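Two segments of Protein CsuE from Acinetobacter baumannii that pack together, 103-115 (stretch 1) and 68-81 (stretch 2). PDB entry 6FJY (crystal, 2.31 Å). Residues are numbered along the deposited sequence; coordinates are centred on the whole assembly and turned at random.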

# COMPACT_ATOMS: atom_id res chain seq x y z
N ASN D 103 5.35 14.37 21.71
CA ASN D 103 6.03 13.09 21.67
C ASN D 103 7.51 13.28 21.41
O ASN D 103 7.90 13.95 20.45
CB ASN D 103 5.41 12.19 20.60
CG ASN D 103 4.04 11.68 20.99
OD1 ASN D 103 3.68 11.65 22.17
ND2 ASN D 103 3.25 11.29 19.99
N LEU D 104 8.33 12.71 22.27
CA LEU D 104 9.74 12.64 21.96
C LEU D 104 9.92 11.52 20.95
O LEU D 104 9.54 10.38 21.23
CB LEU D 104 10.56 12.37 23.21
CG LEU D 104 12.06 12.52 22.98
CD1 LEU D 104 12.40 13.94 22.55
CD2 LEU D 104 12.79 12.14 24.23
N PRO D 105 10.43 11.81 19.75
CA PRO D 105 10.47 10.79 18.70
C PRO D 105 11.75 9.99 18.69
O PRO D 105 12.85 10.49 18.94
CB PRO D 105 10.34 11.63 17.42
CG PRO D 105 11.02 12.90 17.77
CD PRO D 105 10.73 13.15 19.22
N PHE D 106 11.59 8.70 18.41
CA PHE D 106 12.65 7.82 17.96
C PHE D 106 12.39 7.46 16.51
O PHE D 106 11.32 7.73 15.96
CB PHE D 106 12.73 6.55 18.83
CG PHE D 106 13.44 6.73 20.15
CD1 PHE D 106 13.76 7.99 20.63
CD2 PHE D 106 13.81 5.62 20.89
CE1 PHE D 106 14.42 8.14 21.85
CE2 PHE D 106 14.47 5.76 22.10
CZ PHE D 106 14.77 7.02 22.58
N TYR D 107 13.36 6.80 15.89
CA TYR D 107 13.31 6.54 14.46
C TYR D 107 13.67 5.09 14.20
O TYR D 107 14.59 4.54 14.82
CB TYR D 107 14.26 7.48 13.68
CG TYR D 107 13.93 8.95 13.87
CD1 TYR D 107 13.02 9.61 13.05
CD2 TYR D 107 14.51 9.69 14.91
CE1 TYR D 107 12.72 10.95 13.24
CE2 TYR D 107 14.21 11.03 15.11
CZ TYR D 107 13.32 11.65 14.27
OH TYR D 107 13.02 12.98 14.47
N ILE D 108 12.94 4.47 13.28
CA ILE D 108 13.27 3.16 12.75
C ILE D 108 13.99 3.33 11.42
O ILE D 108 13.53 4.05 10.53
CB ILE D 108 12.01 2.28 12.59
CG1 ILE D 108 11.33 2.07 13.94
CG2 ILE D 108 12.38 0.95 11.98
CD1 ILE D 108 10.16 1.10 13.88
N ARG D 109 15.12 2.65 11.29
CA ARG D 109 15.89 2.60 10.06
C ARG D 109 15.88 1.16 9.56
O ARG D 109 16.40 0.26 10.22
CB ARG D 109 17.33 3.08 10.30
CG ARG D 109 18.17 3.17 9.03
CD ARG D 109 19.57 3.71 9.31
NE ARG D 109 19.56 5.12 9.72
CZ ARG D 109 20.62 5.76 10.20
NH1 ARG D 109 21.78 5.13 10.33
NH2 ARG D 109 20.52 7.04 10.55
N LEU D 110 15.28 0.94 8.39
CA LEU D 110 15.39 -0.33 7.70
C LEU D 110 16.53 -0.25 6.69
O LEU D 110 16.43 0.52 5.72
CB LEU D 110 14.09 -0.67 7.00
CG LEU D 110 12.94 -0.93 7.97
CD1 LEU D 110 11.65 -1.22 7.23
CD2 LEU D 110 13.30 -2.07 8.87
N PRO D 111 17.63 -0.97 6.89
CA PRO D 111 18.70 -0.98 5.89
C PRO D 111 18.22 -1.46 4.53
O PRO D 111 17.44 -2.41 4.42
CB PRO D 111 19.73 -1.94 6.49
CG PRO D 111 19.49 -1.87 7.96
CD PRO D 111 18.03 -1.64 8.13
N ALA D 112 18.73 -0.81 3.48
CA ALA D 112 18.42 -1.21 2.11
C ALA D 112 19.00 -2.59 1.82
O ALA D 112 19.89 -3.08 2.52
CB ALA D 112 18.97 -0.19 1.11
N GLY D 113 18.50 -3.20 0.75
CA GLY D 113 18.95 -4.52 0.35
C GLY D 113 18.26 -5.67 1.05
O GLY D 113 18.78 -6.79 1.02
N GLN D 114 17.12 -5.43 1.68
CA GLN D 114 16.35 -6.46 2.37
C GLN D 114 15.13 -6.80 1.53
O GLN D 114 14.26 -5.95 1.32
CB GLN D 114 15.93 -6.00 3.76
CG GLN D 114 17.08 -5.58 4.67
CD GLN D 114 16.66 -5.50 6.14
OE1 GLN D 114 16.04 -6.42 6.67
NE2 GLN D 114 16.97 -4.38 6.79
N SER D 115 15.06 -8.05 1.07
CA SER D 115 13.98 -8.52 0.21
C SER D 115 13.16 -9.52 1.00
O SER D 115 13.66 -10.59 1.37
CB SER D 115 14.54 -9.16 -1.07
OG SER D 115 13.50 -9.63 -1.90
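Stretch 2, residues 68-81: LNAIILDSNNEIIS

Stretch 2 lies antiparallel beside stretch 1. Its strand 71-73 pairs with strand 103-110; the axes approach to 4.6 Å and cross at 156°. Leu68 and Asn69 end a strand that begins earlier in the chain, and Ala70 separates it from strand 71-73. After Leu73 the chain makes a type I turn, Asp74 to Asn77.

In the backbone register, Tyr107 faces Leu73 (CA-CA 5.0 Å), Ile108 faces Ile72 (CA-CA 4.8 Å), and Arg109 faces Ile71 (CA-CA 4.7 Å).

Backbone hydrogen bonds join Tyr107 N to Leu73 O and Leu73 N to Tyr107 O, both 2.8 Å. Arg109 N to Ile71 O is 2.7 Å. The return bond, Ile71 N to Arg109 O, is 2.6 Å but weak, because its angle is only 123°.

Side-chain hydrogen bonds extend the pairing past both ends of the ladder. Gln114 mimics a backbone partner for Asn69: Asn69 N donates to Gln114 OE1 (3.0 Å), and Gln114 NE2 donates to Asn69 O (2.7 Å). Ser75 OG donates to Pro105 O (2.7 Å).

Among apolar contacts, Ile108 and Ile72 share one sheet face. Ile108 CG2 meets Ala70 CB at 3.8 Å, and Ile108 CG1 meets Ile72 CD1 at 3.9 Å. Tyr107, Arg109, Ile71 and Leu73 occupy the other face.

Two contacts lie over planar groups. Leu73 CD2 lies over one face of the Arg109 guanidinium, 3.3 Å from Arg109 NH2. Asp74 CA makes a CH-pi contact over the Phe106 ring face, 3.8 Å from its centroid.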

# COMPACT_ATOMS: atom_id res chain seq x y z
N LEU D 68 12.86 -9.16 9.27
CA LEU D 68 13.50 -7.92 8.88
C LEU D 68 14.44 -7.46 9.98
O LEU D 68 14.27 -7.80 11.16
CB LEU D 68 12.46 -6.82 8.61
CG LEU D 68 11.68 -6.85 7.31
CD1 LEU D 68 10.55 -5.85 7.40
CD2 LEU D 68 12.59 -6.54 6.14
N ASN D 69 15.44 -6.67 9.60
CA ASN D 69 16.40 -6.12 10.54
C ASN D 69 16.32 -4.60 10.46
O ASN D 69 16.51 -4.02 9.39
CB ASN D 69 17.81 -6.62 10.24
CG ASN D 69 17.95 -8.10 10.54
OD1 ASN D 69 18.39 -8.88 9.69
ND2 ASN D 69 17.57 -8.51 11.75
N ALA D 70 16.03 -3.98 11.59
CA ALA D 70 15.88 -2.54 11.68
C ALA D 70 17.00 -1.96 12.53
O ALA D 70 17.85 -2.67 13.07
CB ALA D 70 14.51 -2.17 12.25
N ILE D 71 16.99 -0.64 12.64
CA ILE D 71 17.94 0.10 13.46
C ILE D 71 17.15 1.18 14.16
O ILE D 71 16.51 2.00 13.50
CB ILE D 71 19.07 0.72 12.62
CG1 ILE D 71 19.87 -0.35 11.88
CG2 ILE D 71 19.97 1.57 13.49
CD1 ILE D 71 20.89 0.22 10.94
N ILE D 72 17.18 1.18 15.49
CA ILE D 72 16.43 2.16 16.25
C ILE D 72 17.36 3.30 16.63
O ILE D 72 18.48 3.08 17.10
CB ILE D 72 15.78 1.54 17.50
CG1 ILE D 72 15.11 0.22 17.13
CG2 ILE D 72 14.74 2.48 18.05
CD1 ILE D 72 14.15 0.34 15.98
N LEU D 73 16.91 4.53 16.40
CA LEU D 73 17.69 5.72 16.67
C LEU D 73 16.88 6.69 17.53
O LEU D 73 15.66 6.77 17.41
CB LEU D 73 18.13 6.42 15.37
CG LEU D 73 18.99 5.66 14.35
CD1 LEU D 73 18.13 5.02 13.28
CD2 LEU D 73 20.00 6.60 13.73
N ASP D 74 17.59 7.43 18.39
CA ASP D 74 16.99 8.35 19.33
C ASP D 74 16.68 9.69 18.65
O ASP D 74 16.83 9.84 17.44
CB ASP D 74 17.89 8.55 20.54
CG ASP D 74 19.28 9.07 20.17
OD1 ASP D 74 19.47 9.44 18.99
OD2 ASP D 74 20.17 9.09 21.05
N SER D 75 16.28 10.67 19.45
CA SER D 75 15.83 11.95 18.92
C SER D 75 16.94 12.76 18.26
O SER D 75 16.65 13.72 17.54
CB SER D 75 15.17 12.77 20.04
OG SER D 75 14.16 12.02 20.68
N ASN D 76 18.20 12.41 18.50
CA ASN D 76 19.33 13.07 17.84
C ASN D 76 19.90 12.24 16.70
O ASN D 76 21.04 12.47 16.28
CB ASN D 76 20.42 13.39 18.87
CG ASN D 76 19.96 14.38 19.92
OD1 ASN D 76 19.52 15.49 19.61
ND2 ASN D 76 20.05 13.97 21.19
N ASN D 77 19.12 11.28 16.19
CA ASN D 77 19.55 10.33 15.16
C ASN D 77 20.80 9.55 15.56
O ASN D 77 21.66 9.25 14.73
CB ASN D 77 19.74 11.02 13.81
CG ASN D 77 18.55 10.83 12.88
OD1 ASN D 77 18.49 9.86 12.12
ND2 ASN D 77 17.58 11.73 12.95
N GLU D 78 20.89 9.19 16.84
CA GLU D 78 21.94 8.31 17.34
C GLU D 78 21.38 6.92 17.63
O GLU D 78 20.30 6.78 18.21
CB GLU D 78 22.60 8.87 18.59
CG GLU D 78 23.49 10.06 18.32
CD GLU D 78 24.52 10.28 19.40
OE1 GLU D 78 24.14 10.33 20.59
OE2 GLU D 78 25.72 10.38 19.06
N ILE D 79 22.15 5.90 17.23
CA ILE D 79 21.74 4.51 17.40
C ILE D 79 21.68 4.15 18.88
O ILE D 79 22.63 4.38 19.63
CB ILE D 79 22.72 3.58 16.64
CG1 ILE D 79 22.70 3.90 15.15
CG2 ILE D 79 22.38 2.13 16.88
CD1 ILE D 79 23.36 2.85 14.29
N ILE D 80 20.56 3.58 19.29
CA ILE D 80 20.38 3.12 20.66
C ILE D 80 20.72 1.64 20.73
O ILE D 80 20.43 0.85 19.82
CB ILE D 80 18.94 3.39 21.17
CG1 ILE D 80 17.94 2.42 20.57
CG2 ILE D 80 18.51 4.79 20.82
CD1 ILE D 80 16.59 2.47 21.23
N SER D 81 21.34 1.25 21.83
CA SER D 81 21.80 -0.10 22.07
C SER D 81 21.03 -0.71 23.24
O SER D 81 20.38 -0.00 24.02
CB SER D 81 23.31 -0.09 22.33
OG SER D 81 23.89 1.04 21.70